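Local coordinates for DNA repair protein RAD2 (Saccharomyces cerevisiae, PDB 4Q0W), which cuts single-stranded DNA through this catalytic core, a magnesium-dependent endonuclease of the XPG/RAD2 family, making the incision needed for nucleotide excision repair, at residues D7-T12 / E215-E220; G56-I61 / Q155-R160; R60-L65 / E356-L361; K267-W272 / I302-D307. All coordinates share one frame; numbering follows the deposited sequence.

Contact 1: residues D7-T12 / E215-E220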
loop_
_atom_site.group_PDB
_atom_site.type_symbol
_atom_site.label_atom_id
_atom_site.label_comp_id
_atom_site.label_asym_id
_atom_site.label_seq_id
_atom_site.Cartn_x
_atom_site.Cartn_y
_atom_site.Cartn_z
ATOM N N ASP A 7 -13.155 4.612 6.566
ATOM C CA ASP A 7 -12.169 3.831 7.311
ATOM C C ASP A 7 -12.054 4.350 8.737
ATOM O O ASP A 7 -11.848 3.584 9.682
ATOM C CB ASP A 7 -10.795 3.898 6.650
ATOM C CG ASP A 7 -10.759 3.210 5.302
ATOM O OD1 ASP A 7 -11.606 2.324 5.056
ATOM O OD2 ASP A 7 -9.873 3.555 4.493
ATOM N N ILE A 8 -12.192 5.663 8.889
ATOM C CA ILE A 8 -12.107 6.280 10.205
ATOM C C ILE A 8 -13.418 6.114 10.984
ATOM O O ILE A 8 -13.397 5.843 12.181
ATOM C CB ILE A 8 -11.712 7.774 10.096
ATOM C CG1 ILE A 8 -10.281 7.897 9.551
ATOM C CG2 ILE A 8 -11.819 8.457 11.444
ATOM C CD1 ILE A 8 -9.939 9.291 9.020
ATOM N N ALA A 9 -14.557 6.262 10.310
ATOM C CA ALA A 9 -15.851 6.196 11.002
ATOM C C ALA A 9 -16.371 4.762 11.193
ATOM O O ALA A 9 -17.195 4.506 12.083
ATOM C CB ALA A 9 -16.891 7.059 10.287
ATOM N N GLY A 10 -15.887 3.848 10.349
ATOM C CA GLY A 10 -16.311 2.453 10.340
ATOM C C GLY A 10 -16.554 1.801 11.691
ATOM O O GLY A 10 -17.661 1.320 11.946
ATOM N N PRO A 11 -15.538 1.801 12.578
ATOM C CA PRO A 11 -15.711 1.101 13.855
ATOM C C PRO A 11 -16.804 1.680 14.734
ATOM O O PRO A 11 -17.124 1.050 15.736
ATOM C CB PRO A 11 -14.336 1.238 14.541
ATOM C CG PRO A 11 -13.646 2.339 13.834
ATOM C CD PRO A 11 -14.169 2.331 12.423
ATOM N N THR A 12 -17.388 2.823 14.379
ATOM C CA THR A 12 -18.509 3.320 15.177
ATOM C C THR A 12 -19.852 2.867 14.601
ATOM O O THR A 12 -20.908 3.189 15.147
ATOM C CB THR A 12 -18.514 4.840 15.268
ATOM O OG1 THR A 12 -18.856 5.381 13.985
ATOM C CG2 THR A 12 -17.118 5.358 15.711
ATOM N N GLU A 215 -25.966 -0.274 7.799
ATOM C CA GLU A 215 -25.027 0.335 8.757
ATOM C C GLU A 215 -25.487 1.720 9.205
ATOM O O GLU A 215 -25.608 2.648 8.388
ATOM C CB GLU A 215 -23.617 0.420 8.172
ATOM C CG GLU A 215 -23.024 -0.928 7.797
ATOM C CD GLU A 215 -21.618 -0.812 7.250
ATOM O OE1 GLU A 215 -21.097 0.325 7.172
ATOM O OE2 GLU A 215 -21.034 -1.860 6.900
ATOM N N PHE A 216 -25.744 1.863 10.497
ATOM C CA PHE A 216 -26.193 3.139 11.043
ATOM C C PHE A 216 -25.023 3.922 11.659
ATOM O O PHE A 216 -24.219 3.353 12.397
ATOM C CB PHE A 216 -27.267 2.895 12.091
ATOM C CG PHE A 216 -27.661 4.123 12.861
ATOM C CD1 PHE A 216 -28.471 5.089 12.286
ATOM C CD2 PHE A 216 -27.235 4.300 14.173
ATOM C CE1 PHE A 216 -28.850 6.218 12.996
ATOM C CE2 PHE A 216 -27.606 5.424 14.892
ATOM C CZ PHE A 216 -28.418 6.385 14.303
ATOM N N TYR A 217 -24.933 5.215 11.347
ATOM C CA TYR A 217 -23.880 6.072 11.895
ATOM C C TYR A 217 -24.506 7.322 12.454
ATOM O O TYR A 217 -25.419 7.894 11.846
ATOM C CB TYR A 217 -22.903 6.517 10.802
ATOM C CG TYR A 217 -22.075 5.416 10.190
ATOM C CD1 TYR A 217 -22.586 4.609 9.176
ATOM C CD2 TYR A 217 -20.776 5.197 10.606
ATOM C CE1 TYR A 217 -21.816 3.596 8.608
ATOM C CE2 TYR A 217 -19.997 4.190 10.042
ATOM C CZ TYR A 217 -20.521 3.397 9.042
ATOM O OH TYR A 217 -19.739 2.395 8.492
ATOM N N ASP A 218 -24.009 7.787 13.589
ATOM C CA ASP A 218 -24.420 9.114 14.014
ATOM C C ASP A 218 -23.284 9.979 14.562
ATOM O O ASP A 218 -22.282 9.468 15.072
ATOM C CB ASP A 218 -25.640 9.061 14.943
ATOM C CG ASP A 218 -25.283 8.773 16.352
ATOM O OD1 ASP A 218 -25.237 7.585 16.712
ATOM O OD2 ASP A 218 -25.063 9.739 17.100
ATOM N N ALA A 219 -23.457 11.290 14.423
ATOM C CA ALA A 219 -22.426 12.266 14.741
ATOM C C ALA A 219 -22.056 12.201 16.214
ATOM O O ALA A 219 -20.898 12.411 16.577
ATOM C CB ALA A 219 -22.893 13.678 14.358
ATOM N N GLU A 220 -23.041 11.889 17.055
ATOM C CA GLU A 220 -22.822 11.831 18.498
ATOM C C GLU A 220 -21.856 10.702 18.872
ATOM O O GLU A 220 -20.983 10.881 19.719
ATOM C CB GLU A 220 -24.156 11.683 19.231
ATOM C CG GLU A 220 -24.159 12.239 20.645
ATOM C CD GLU A 220 -25.517 12.101 21.317
HETATM O O HOH W 1 -21.710 6.399 14.474
HETATM O O HOH W 2 -23.318 4.154 14.847
#
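Phe216, on strand 213-218, meets Thr12 through its backbone; water 2 lies between Phe216 O and Thr12 O, 2.7 Å from the former. Tyr217 carries the contact. Its CG stands anti to the carbonyl carbon (chi1 -66°), and the ring turns its edge to the end of helix 5-9, with Ala9 O in its plane 3.5 Å from CE2. That oxygen is already gripped twice, by Thr12 N and by Thr12 OG1 at 2.7 Å. Glu215 OE1 takes the phenol proton of Tyr217 OH at 2.8 Å, on the anti side and 32° out of the carboxylate plane, which fixes the hydroxyl beside Gly10 CA. An alanine in place of Tyr217 would probably leave a gap beside Ala9 and Gly10 and deprive Glu215 OE1 of its phenol partner. Asp218 N donates to water 1, 2.8 Å away, which in turn donates to Thr12 OG1. Asp218 is also the N-cap of the following helix, with a weak bond from Glu220 N. The contact joins the N-domain to the I-domain: the strand lies between strands 14-17 and 202-205, Trp6 meets the Tyr217 ring edge-to-face, and Thr12 packs on helix 219-226.

Contact 2: residues G56-I61 / Q155-R160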
loop_
_atom_site.group_PDB
_atom_site.type_symbol
_atom_site.label_atom_id
_atom_site.label_comp_id
_atom_site.label_asym_id
_atom_site.label_seq_id
_atom_site.Cartn_x
_atom_site.Cartn_y
_atom_site.Cartn_z
ATOM N N GLY A 56 -33.408 0.048 -11.962
ATOM C CA GLY A 56 -32.679 0.297 -10.729
ATOM C C GLY A 56 -33.510 1.050 -9.710
ATOM O O GLY A 56 -33.641 0.609 -8.570
ATOM N N PHE A 57 -34.065 2.192 -10.114
ATOM C CA PHE A 57 -34.912 2.968 -9.217
ATOM C C PHE A 57 -36.105 2.156 -8.728
ATOM O O PHE A 57 -36.413 2.182 -7.530
ATOM C CB PHE A 57 -35.404 4.249 -9.884
ATOM C CG PHE A 57 -34.529 5.445 -9.624
ATOM C CD1 PHE A 57 -33.342 5.619 -10.326
ATOM C CD2 PHE A 57 -34.904 6.408 -8.693
ATOM C CE1 PHE A 57 -32.540 6.723 -10.099
ATOM C CE2 PHE A 57 -34.106 7.516 -8.459
ATOM C CZ PHE A 57 -32.918 7.671 -9.166
ATOM N N PHE A 58 -36.765 1.432 -9.638
ATOM C CA PHE A 58 -37.953 0.658 -9.261
ATOM C C PHE A 58 -37.652 -0.355 -8.143
ATOM O O PHE A 58 -38.391 -0.454 -7.162
ATOM C CB PHE A 58 -38.569 -0.049 -10.485
ATOM C CG PHE A 58 -39.853 -0.795 -10.182
ATOM C CD1 PHE A 58 -39.826 -2.119 -9.754
ATOM C CD2 PHE A 58 -41.090 -0.175 -10.346
ATOM C CE1 PHE A 58 -41.018 -2.809 -9.476
ATOM C CE2 PHE A 58 -42.279 -0.857 -10.070
ATOM C CZ PHE A 58 -42.235 -2.171 -9.633
ATOM N N ARG A 59 -36.570 -1.105 -8.309
ATOM C CA ARG A 59 -36.163 -2.111 -7.338
ATOM C C ARG A 59 -35.836 -1.518 -5.957
ATOM O O ARG A 59 -36.179 -2.099 -4.913
ATOM C CB ARG A 59 -34.943 -2.863 -7.880
ATOM C CG ARG A 59 -34.394 -3.938 -6.947
ATOM C CD ARG A 59 -33.218 -4.671 -7.592
ATOM N N ARG A 60 -35.161 -0.372 -5.943
ATOM C CA ARG A 60 -34.816 0.264 -4.673
ATOM C C ARG A 60 -36.044 0.857 -3.987
ATOM O O ARG A 60 -36.187 0.764 -2.769
ATOM C CB ARG A 60 -33.719 1.321 -4.871
ATOM C CG ARG A 60 -32.387 0.707 -5.259
ATOM C CD ARG A 60 -31.253 1.719 -5.184
ATOM N NE ARG A 60 -29.959 1.096 -5.428
ATOM C CZ ARG A 60 -28.805 1.754 -5.406
ATOM N NH1 ARG A 60 -28.788 3.052 -5.143
ATOM N NH2 ARG A 60 -27.668 1.116 -5.647
ATOM N N ILE A 61 -36.934 1.458 -4.773
ATOM C CA ILE A 61 -38.172 2.022 -4.231
ATOM C C ILE A 61 -38.996 0.916 -3.563
ATOM O O ILE A 61 -39.553 1.102 -2.475
ATOM C CB ILE A 61 -39.008 2.687 -5.342
ATOM C CG1 ILE A 61 -38.377 4.017 -5.766
ATOM C CG2 ILE A 61 -40.456 2.911 -4.895
ATOM C CD1 ILE A 61 -38.949 4.573 -7.084
ATOM N N GLN A 155 -38.272 10.627 -11.953
ATOM C CA GLN A 155 -39.142 11.459 -11.136
ATOM C C GLN A 155 -40.621 11.181 -11.428
ATOM O O GLN A 155 -41.460 11.273 -10.535
ATOM C CB GLN A 155 -38.798 12.939 -11.288
ATOM C CG GLN A 155 -37.457 13.293 -10.636
ATOM C CD GLN A 155 -36.949 14.668 -11.039
ATOM O OE1 GLN A 155 -37.532 15.334 -11.899
ATOM N NE2 GLN A 155 -35.856 15.096 -10.420
ATOM N N GLU A 156 -40.936 10.832 -12.670
ATOM C CA GLU A 156 -42.304 10.438 -13.012
ATOM C C GLU A 156 -42.643 9.141 -12.276
ATOM O O GLU A 156 -43.722 8.997 -11.714
ATOM C CB GLU A 156 -42.461 10.260 -14.525
ATOM C CG GLU A 156 -43.846 9.758 -14.970
ATOM C CD GLU A 156 -44.960 10.726 -14.628
ATOM O OE1 GLU A 156 -44.692 11.942 -14.537
ATOM O OE2 GLU A 156 -46.110 10.271 -14.441
ATOM N N LEU A 157 -41.704 8.203 -12.278
ATOM C CA LEU A 157 -41.874 6.958 -11.545
ATOM C C LEU A 157 -42.160 7.246 -10.077
ATOM O O LEU A 157 -43.141 6.732 -9.508
ATOM C CB LEU A 157 -40.637 6.082 -11.695
ATOM C CG LEU A 157 -40.641 4.739 -10.960
ATOM C CD1 LEU A 157 -41.813 3.867 -11.406
ATOM C CD2 LEU A 157 -39.337 4.020 -11.184
ATOM N N LEU A 158 -41.321 8.091 -9.478
ATOM C CA LEU A 158 -41.491 8.486 -8.081
ATOM C C LEU A 158 -42.897 9.025 -7.803
ATOM O O LEU A 158 -43.532 8.647 -6.815
ATOM C CB LEU A 158 -40.435 9.518 -7.683
ATOM C CG LEU A 158 -39.058 8.929 -7.378
ATOM C CD1 LEU A 158 -37.992 10.032 -7.281
ATOM C CD2 LEU A 158 -39.118 8.102 -6.079
ATOM N N SER A 159 -43.400 9.887 -8.679
ATOM C CA SER A 159 -44.701 10.492 -8.408
ATOM C C SER A 159 -45.861 9.500 -8.588
ATOM O O SER A 159 -46.847 9.563 -7.854
ATOM C CB SER A 159 -44.904 11.771 -9.220
ATOM O OG SER A 159 -45.048 11.482 -10.595
ATOM N N ARG A 160 -45.730 8.565 -9.527
ATOM C CA ARG A 160 -46.734 7.503 -9.666
ATOM C C ARG A 160 -46.729 6.548 -8.463
ATOM O O ARG A 160 -47.730 5.864 -8.202
ATOM C CB ARG A 160 -46.540 6.739 -10.981
ATOM C CG ARG A 160 -46.672 7.642 -12.220
ATOM C CD ARG A 160 -46.592 6.857 -13.537
ATOM N NE ARG A 160 -46.663 7.757 -14.692
ATOM C CZ ARG A 160 -47.121 7.426 -15.899
ATOM N NH1 ARG A 160 -47.582 6.201 -16.144
ATOM N NH2 ARG A 160 -47.130 8.333 -16.861
#
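Leu157 pushes its CD2 methyl into a hollow on helix 52-66 whose walls are Phe57 CB, Phe58 CB and the tip of Ile61. The floor is backbone: the methyl comes to 4.0 Å from Phe58 N, so it rests on the helix backbone. CG of Leu157 is anti to its backbone N (chi1 179°), and the two methyls part: CD2 goes to the Phe58 backbone, CD1 to the edge of the Phe58 ring, near its plane. Ile61 projects the other way, sliding past Leu157 in the opposite direction; its CD1 lies 4.2 Å from Leu157 CD2 and 3.7 Å from Leu158 CD2. One isoleucine methyl thus fits against two successive leucines. The two helices run nearly parallel, their local axes 10.5 Å apart and inclined at 30°, and pair the N-domain with the I-domain beside the central sheet of the PIN-like nuclease core. Strand 70-75 lies under them: Phe73 touches both Phe57 and Leu158, and Phe75 also meets Leu158. Leu339 of helix 336-347 packs on Leu157, while Trp349 meets the Phe58 ring edge-to-face. Within the second helix, Arg160 NE forms a salt bridge to Glu156 OE2 at 2.6 Å through the anti lone pair, and NH1 of the same arginine reaches Met338 O.

Contact 3: residues R60-L65 / E356-L361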
loop_
_atom_site.group_PDB
_atom_site.type_symbol
_atom_site.label_atom_id
_atom_site.label_comp_id
_atom_site.label_asym_id
_atom_site.label_seq_id
_atom_site.Cartn_x
_atom_site.Cartn_y
_atom_site.Cartn_z
ATOM N N ARG A 60 -35.161 -0.372 -5.943
ATOM C CA ARG A 60 -34.816 0.264 -4.673
ATOM C C ARG A 60 -36.044 0.857 -3.987
ATOM O O ARG A 60 -36.187 0.764 -2.769
ATOM C CB ARG A 60 -33.719 1.321 -4.871
ATOM C CG ARG A 60 -32.387 0.707 -5.259
ATOM C CD ARG A 60 -31.253 1.719 -5.184
ATOM N NE ARG A 60 -29.959 1.096 -5.428
ATOM C CZ ARG A 60 -28.805 1.754 -5.406
ATOM N NH1 ARG A 60 -28.788 3.052 -5.143
ATOM N NH2 ARG A 60 -27.668 1.116 -5.647
ATOM N N ILE A 61 -36.934 1.458 -4.773
ATOM C CA ILE A 61 -38.172 2.022 -4.231
ATOM C C ILE A 61 -38.996 0.916 -3.563
ATOM O O ILE A 61 -39.553 1.102 -2.475
ATOM C CB ILE A 61 -39.008 2.687 -5.342
ATOM C CG1 ILE A 61 -38.377 4.017 -5.766
ATOM C CG2 ILE A 61 -40.456 2.911 -4.895
ATOM C CD1 ILE A 61 -38.949 4.573 -7.084
ATOM N N CYS A 62 -39.064 -0.239 -4.215
ATOM C CA CYS A 62 -39.837 -1.351 -3.687
ATOM C C CYS A 62 -39.237 -1.852 -2.367
ATOM O O CYS A 62 -39.971 -2.199 -1.450
ATOM C CB CYS A 62 -39.928 -2.475 -4.721
ATOM S SG CYS A 62 -41.017 -2.053 -6.130
ATOM N N LYS A 63 -37.910 -1.877 -2.273
ATOM C CA LYS A 63 -37.253 -2.319 -1.043
ATOM C C LYS A 63 -37.632 -1.391 0.112
ATOM O O LYS A 63 -38.042 -1.856 1.174
ATOM C CB LYS A 63 -35.732 -2.398 -1.224
ATOM C CG LYS A 63 -34.986 -2.936 0.014
ATOM C CD LYS A 63 -33.520 -3.244 -0.293
ATOM C CE LYS A 63 -32.756 -3.667 0.963
ATOM N NZ LYS A 63 -31.322 -3.976 0.686
ATOM N N LEU A 64 -37.534 -0.081 -0.119
ATOM C CA LEU A 64 -37.929 0.911 0.881
ATOM C C LEU A 64 -39.392 0.729 1.298
ATOM O O LEU A 64 -39.715 0.725 2.493
ATOM C CB LEU A 64 -37.701 2.335 0.346
ATOM C CG LEU A 64 -36.249 2.730 0.011
ATOM C CD1 LEU A 64 -36.181 4.060 -0.720
ATOM C CD2 LEU A 64 -35.396 2.776 1.273
ATOM N N LEU A 65 -40.275 0.571 0.318
ATOM C CA LEU A 65 -41.693 0.464 0.615
ATOM C C LEU A 65 -42.002 -0.844 1.332
ATOM O O LEU A 65 -42.856 -0.886 2.227
ATOM C CB LEU A 65 -42.536 0.618 -0.656
ATOM C CG LEU A 65 -42.609 2.029 -1.244
ATOM C CD1 LEU A 65 -43.546 2.094 -2.461
ATOM C CD2 LEU A 65 -43.013 3.063 -0.184
ATOM N N GLU A 356 -47.702 -8.403 -9.507
ATOM C CA GLU A 356 -47.152 -9.416 -8.625
ATOM C C GLU A 356 -46.247 -8.775 -7.578
ATOM O O GLU A 356 -46.215 -9.209 -6.425
ATOM C CB GLU A 356 -46.380 -10.438 -9.447
ATOM C CG GLU A 356 -45.795 -11.581 -8.649
ATOM C CD GLU A 356 -45.218 -12.652 -9.549
ATOM O OE1 GLU A 356 -45.056 -12.379 -10.760
ATOM O OE2 GLU A 356 -44.937 -13.765 -9.049
ATOM N N ILE A 357 -45.540 -7.719 -7.984
ATOM C CA ILE A 357 -44.637 -6.993 -7.094
ATOM C C ILE A 357 -45.353 -5.880 -6.328
ATOM O O ILE A 357 -45.140 -5.707 -5.129
ATOM C CB ILE A 357 -43.426 -6.417 -7.881
ATOM C CG1 ILE A 357 -42.555 -7.559 -8.412
ATOM C CG2 ILE A 357 -42.597 -5.485 -7.008
ATOM C CD1 ILE A 357 -41.588 -7.157 -9.511
ATOM N N LEU A 358 -46.220 -5.142 -7.011
ATOM C CA LEU A 358 -46.760 -3.902 -6.458
ATOM C C LEU A 358 -47.945 -4.081 -5.505
ATOM O O LEU A 358 -48.072 -3.348 -4.520
ATOM C CB LEU A 358 -47.138 -2.936 -7.590
ATOM C CG LEU A 358 -45.996 -2.308 -8.393
ATOM C CD1 LEU A 358 -46.558 -1.473 -9.540
ATOM C CD2 LEU A 358 -45.107 -1.437 -7.485
ATOM N N ILE A 359 -48.817 -5.039 -5.804
ATOM C CA ILE A 359 -50.012 -5.259 -4.980
ATOM C C ILE A 359 -49.710 -5.524 -3.488
ATOM O O ILE A 359 -50.345 -4.909 -2.623
ATOM C CB ILE A 359 -50.961 -6.330 -5.602
ATOM C CG1 ILE A 359 -51.626 -5.773 -6.864
ATOM C CG2 ILE A 359 -52.037 -6.747 -4.612
ATOM C CD1 ILE A 359 -52.411 -6.806 -7.664
ATOM N N PRO A 360 -48.739 -6.413 -3.180
ATOM C CA PRO A 360 -48.382 -6.591 -1.762
ATOM C C PRO A 360 -47.887 -5.302 -1.095
ATOM O O PRO A 360 -48.101 -5.126 0.105
ATOM C CB PRO A 360 -47.241 -7.614 -1.807
ATOM C CG PRO A 360 -47.460 -8.369 -3.075
ATOM C CD PRO A 360 -48.014 -7.361 -4.048
ATOM N N LEU A 361 -47.244 -4.421 -1.860
ATOM C CA LEU A 361 -46.743 -3.149 -1.329
ATOM C C LEU A 361 -47.852 -2.151 -1.012
ATOM O O LEU A 361 -47.696 -1.301 -0.140
ATOM C CB LEU A 361 -45.757 -2.513 -2.305
ATOM C CG LEU A 361 -44.275 -2.849 -2.154
ATOM C CD1 LEU A 361 -44.041 -4.178 -1.454
ATOM C CD2 LEU A 361 -43.583 -2.831 -3.511
#
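Cys62 SG points into a cluster of aliphatic branches on helix 351-361, with Leu361 CD2 at 3.7 Å, Ile357 CG2 at 3.9 Å and, less closely, Leu358 CD2 at 4.4 Å. The sulfur stands anti to its own carbonyl carbon (chi1 -72°), and the Leu361 methyl touches Cys62 CB as well as SG. One turn on, Leu65 adds its CB, 4.2 Å from Leu361 CG. Leu361 therefore bridges two successive turns of helix 52-66, while within residues 60-65 Ile357 and Leu358 meet only Cys62. The CA atoms come closest at Leu65 and Leu361, 6.5 Å apart. Pro360 kinks the second helix just before Leu361, since its nitrogen cannot bond to the preceding turn; Leu361 N then bonds weakly to Leu358 O. Farther out, Phe58 of the same first helix touches both Ile357 and Leu358, Leu336 and Leu339 from helix 336-347 back Leu358, and Phe161 lies against Leu65. The local helix axes approach to 10.6 Å and are inclined at 28°, a near-parallel pair held by apolar side chains alone across this interface. It is plain helix packing, in which the C-terminal helix of the chain returns to the N-domain of the XPG-type nuclease core, away from the metal-binding residues.

Contact 4: residues K267-W272 / I302-D307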
loop_
_atom_site.group_PDB
_atom_site.type_symbol
_atom_site.label_atom_id
_atom_site.label_comp_id
_atom_site.label_asym_id
_atom_site.label_seq_id
_atom_site.Cartn_x
_atom_site.Cartn_y
_atom_site.Cartn_z
ATOM N N LYS A 267 -4.704 25.352 12.185
ATOM C CA LYS A 267 -3.974 26.598 12.427
ATOM C C LYS A 267 -2.784 26.320 13.341
ATOM O O LYS A 267 -1.647 26.737 13.055
ATOM C CB LYS A 267 -4.884 27.672 13.044
ATOM C CG LYS A 267 -4.118 28.933 13.512
ATOM C CD LYS A 267 -3.496 29.697 12.333
ATOM C CE LYS A 267 -2.623 30.890 12.799
ATOM N NZ LYS A 267 -3.228 31.672 13.932
ATOM N N ASN A 268 -3.041 25.585 14.420
ATOM C CA ASN A 268 -1.975 25.175 15.328
ATOM C C ASN A 268 -0.929 24.315 14.628
ATOM O O ASN A 268 0.272 24.458 14.872
ATOM C CB ASN A 268 -2.544 24.457 16.563
ATOM C CG ASN A 268 -3.528 25.323 17.335
ATOM O OD1 ASN A 268 -3.606 26.536 17.114
ATOM N ND2 ASN A 268 -4.290 24.706 18.236
ATOM N N PHE A 269 -1.390 23.415 13.765
ATOM C CA PHE A 269 -0.494 22.561 12.991
ATOM C C PHE A 269 0.364 23.450 12.072
ATOM O O PHE A 269 1.594 23.327 12.054
ATOM C CB PHE A 269 -1.338 21.523 12.220
ATOM C CG PHE A 269 -0.589 20.741 11.163
ATOM C CD1 PHE A 269 0.559 20.017 11.467
ATOM C CD2 PHE A 269 -1.082 20.687 9.862
ATOM C CE1 PHE A 269 1.231 19.277 10.469
ATOM C CE2 PHE A 269 -0.421 19.956 8.859
ATOM C CZ PHE A 269 0.734 19.249 9.165
ATOM N N LYS A 270 -0.277 24.363 11.342
ATOM C CA LYS A 270 0.453 25.244 10.430
ATOM C C LYS A 270 1.498 26.063 11.176
ATOM O O LYS A 270 2.668 26.088 10.788
ATOM C CB LYS A 270 -0.482 26.190 9.675
ATOM C CG LYS A 270 0.294 27.206 8.814
ATOM C CD LYS A 270 -0.619 28.040 7.919
ATOM C CE LYS A 270 -1.477 29.025 8.716
ATOM N NZ LYS A 270 -2.424 29.763 7.800
ATOM N N ASP A 271 1.078 26.710 12.261
ATOM C CA ASP A 271 1.995 27.532 13.054
ATOM C C ASP A 271 3.201 26.701 13.511
ATOM O O ASP A 271 4.355 27.131 13.382
ATOM C CB ASP A 271 1.270 28.167 14.255
ATOM C CG ASP A 271 0.300 29.268 13.839
ATOM O OD1 ASP A 271 0.421 29.791 12.709
ATOM O OD2 ASP A 271 -0.597 29.609 14.643
ATOM N N TRP A 272 2.941 25.496 14.002
ATOM C CA TRP A 272 4.027 24.602 14.409
ATOM C C TRP A 272 5.023 24.328 13.279
ATOM O O TRP A 272 6.240 24.424 13.458
ATOM C CB TRP A 272 3.472 23.270 14.913
ATOM C CG TRP A 272 4.526 22.225 14.957
ATOM C CD1 TRP A 272 5.488 22.063 15.927
ATOM C CD2 TRP A 272 4.767 21.203 13.981
ATOM N NE1 TRP A 272 6.302 20.999 15.610
ATOM C CE2 TRP A 272 5.879 20.451 14.425
ATOM C CE3 TRP A 272 4.139 20.837 12.790
ATOM C CZ2 TRP A 272 6.376 19.358 13.711
ATOM C CZ3 TRP A 272 4.639 19.761 12.077
ATOM C CH2 TRP A 272 5.745 19.032 12.541
ATOM N N ILE A 302 5.636 20.152 1.398
ATOM C CA ILE A 302 4.365 20.697 1.852
ATOM C C ILE A 302 4.503 22.196 2.108
ATOM O O ILE A 302 5.459 22.643 2.738
ATOM C CB ILE A 302 3.862 20.000 3.138
ATOM C CG1 ILE A 302 3.655 18.497 2.901
ATOM C CG2 ILE A 302 2.558 20.655 3.612
ATOM C CD1 ILE A 302 2.598 18.171 1.859
ATOM N N ILE A 303 3.542 22.956 1.608
ATOM C CA ILE A 303 3.477 24.386 1.841
ATOM C C ILE A 303 2.154 24.678 2.524
ATOM O O ILE A 303 1.095 24.371 1.980
ATOM C CB ILE A 303 3.529 25.167 0.509
ATOM C CG1 ILE A 303 4.832 24.874 -0.237
ATOM C CG2 ILE A 303 3.375 26.675 0.754
ATOM C CD1 ILE A 303 4.792 25.304 -1.693
ATOM N N LEU A 304 2.206 25.257 3.714
ATOM C CA LEU A 304 0.978 25.660 4.399
ATOM C C LEU A 304 0.925 27.182 4.455
ATOM O O LEU A 304 1.667 27.819 5.224
ATOM C CB LEU A 304 0.907 25.058 5.801
ATOM C CG LEU A 304 1.189 23.552 5.835
ATOM C CD1 LEU A 304 1.218 23.045 7.273
ATOM C CD2 LEU A 304 0.116 22.798 5.041
ATOM N N ASP A 305 0.047 27.750 3.633
ATOM C CA ASP A 305 -0.036 29.190 3.446
ATOM C C ASP A 305 -1.318 29.727 4.079
ATOM O O ASP A 305 -1.895 29.072 4.947
ATOM C CB ASP A 305 0.026 29.514 1.954
ATOM C CG ASP A 305 -1.026 28.754 1.139
ATOM O OD1 ASP A 305 -2.114 28.427 1.676
ATOM O OD2 ASP A 305 -0.777 28.504 -0.064
ATOM N N ASP A 306 -1.776 30.897 3.632
ATOM C CA ASP A 306 -2.959 31.535 4.229
ATOM C C ASP A 306 -4.271 30.869 3.831
ATOM O O ASP A 306 -5.323 31.148 4.408
ATOM C CB ASP A 306 -2.999 33.026 3.885
ATOM C CG ASP A 306 -1.823 33.775 4.456
ATOM O OD1 ASP A 306 -1.539 33.595 5.656
ATOM O OD2 ASP A 306 -1.166 34.523 3.701
ATOM N N ASP A 307 -4.216 29.986 2.842
ATOM C CA ASP A 307 -5.389 29.210 2.500
ATOM C C ASP A 307 -5.460 27.953 3.360
ATOM O O ASP A 307 -6.312 27.086 3.146
ATOM C CB ASP A 307 -5.394 28.853 1.010
ATOM C CG ASP A 307 -6.763 28.411 0.517
ATOM O OD1 ASP A 307 -7.780 28.907 1.050
ATOM O OD2 ASP A 307 -6.820 27.563 -0.401
HETATM O O HOH W 3 -5.733 30.147 7.085
HETATM O O HOH W 4 -0.323 31.491 6.790
#
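The Phe269 ring receives Leu304 CD1 obliquely, the methyl lying 3.8 Å from CE2, and the two side chains cross at about a right angle. Phe263 meets the same ring with planes at about 50°, while Leu293 and Leu297 of helix 288-299 and Phe308 complete its apolar surroundings. Leu304 also meets Lys270, its CB 3.8 Å from Lys270 CG, the two side chains sliding past each other in opposite directions. The lysine starts extended, then bends at chi3 (70°), which brings CE to the carbonyl oxygen of Asp305. NZ donates to Asp305 O at 3.0 Å from above the carbonyl plane, 43° out of it, and a second backbone oxygen, Phe308 O, accepts from it too. Water 4 joins NZ to Asp306 OD1, 2.7 Å from the carboxylate oxygen, and the negative charge there probably helps hold the ammonium. An alanine at Lys270 would probably leave Asp305 O and Phe308 O without this donor and let the loop shift more freely. Beyond the lysine, Asp305 OD1 accepts from Asp307 N at 2.9 Å, forming an Asx turn that shapes the loop. Leu304 O is held by Asn274 ND2 and Ile302 O by Tyr273 OH, both from helix 266-278; the loop thus runs beside that helix on its way from helix 288-299 to helix 311-318.

Contacts 2 and 3 form one continuous patch: both use helix 52-66, share Arg60 and Ile61, have centres about 10 Å apart, and meet where Phe58 CZ lies 3.7 Å from Leu358 CD2. Contact 1 is separate, its centre about 29 Å from that of each other contact, yet like contact 2 it joins N-domain to I-domain. Both lie near the metal-binding residues: the Tyr217 side chain is about 11 Å from that of Asp192, and the Phe57 side chain about 9 Å from that of Asp29, each a probable magnesium ligand. Contact 4 lies on the opposite side of the chain's centre from contacts 2 and 3, nearest atoms about 33 Å away, with its Phe269 side chain about 12 Å from the bound potassium ion.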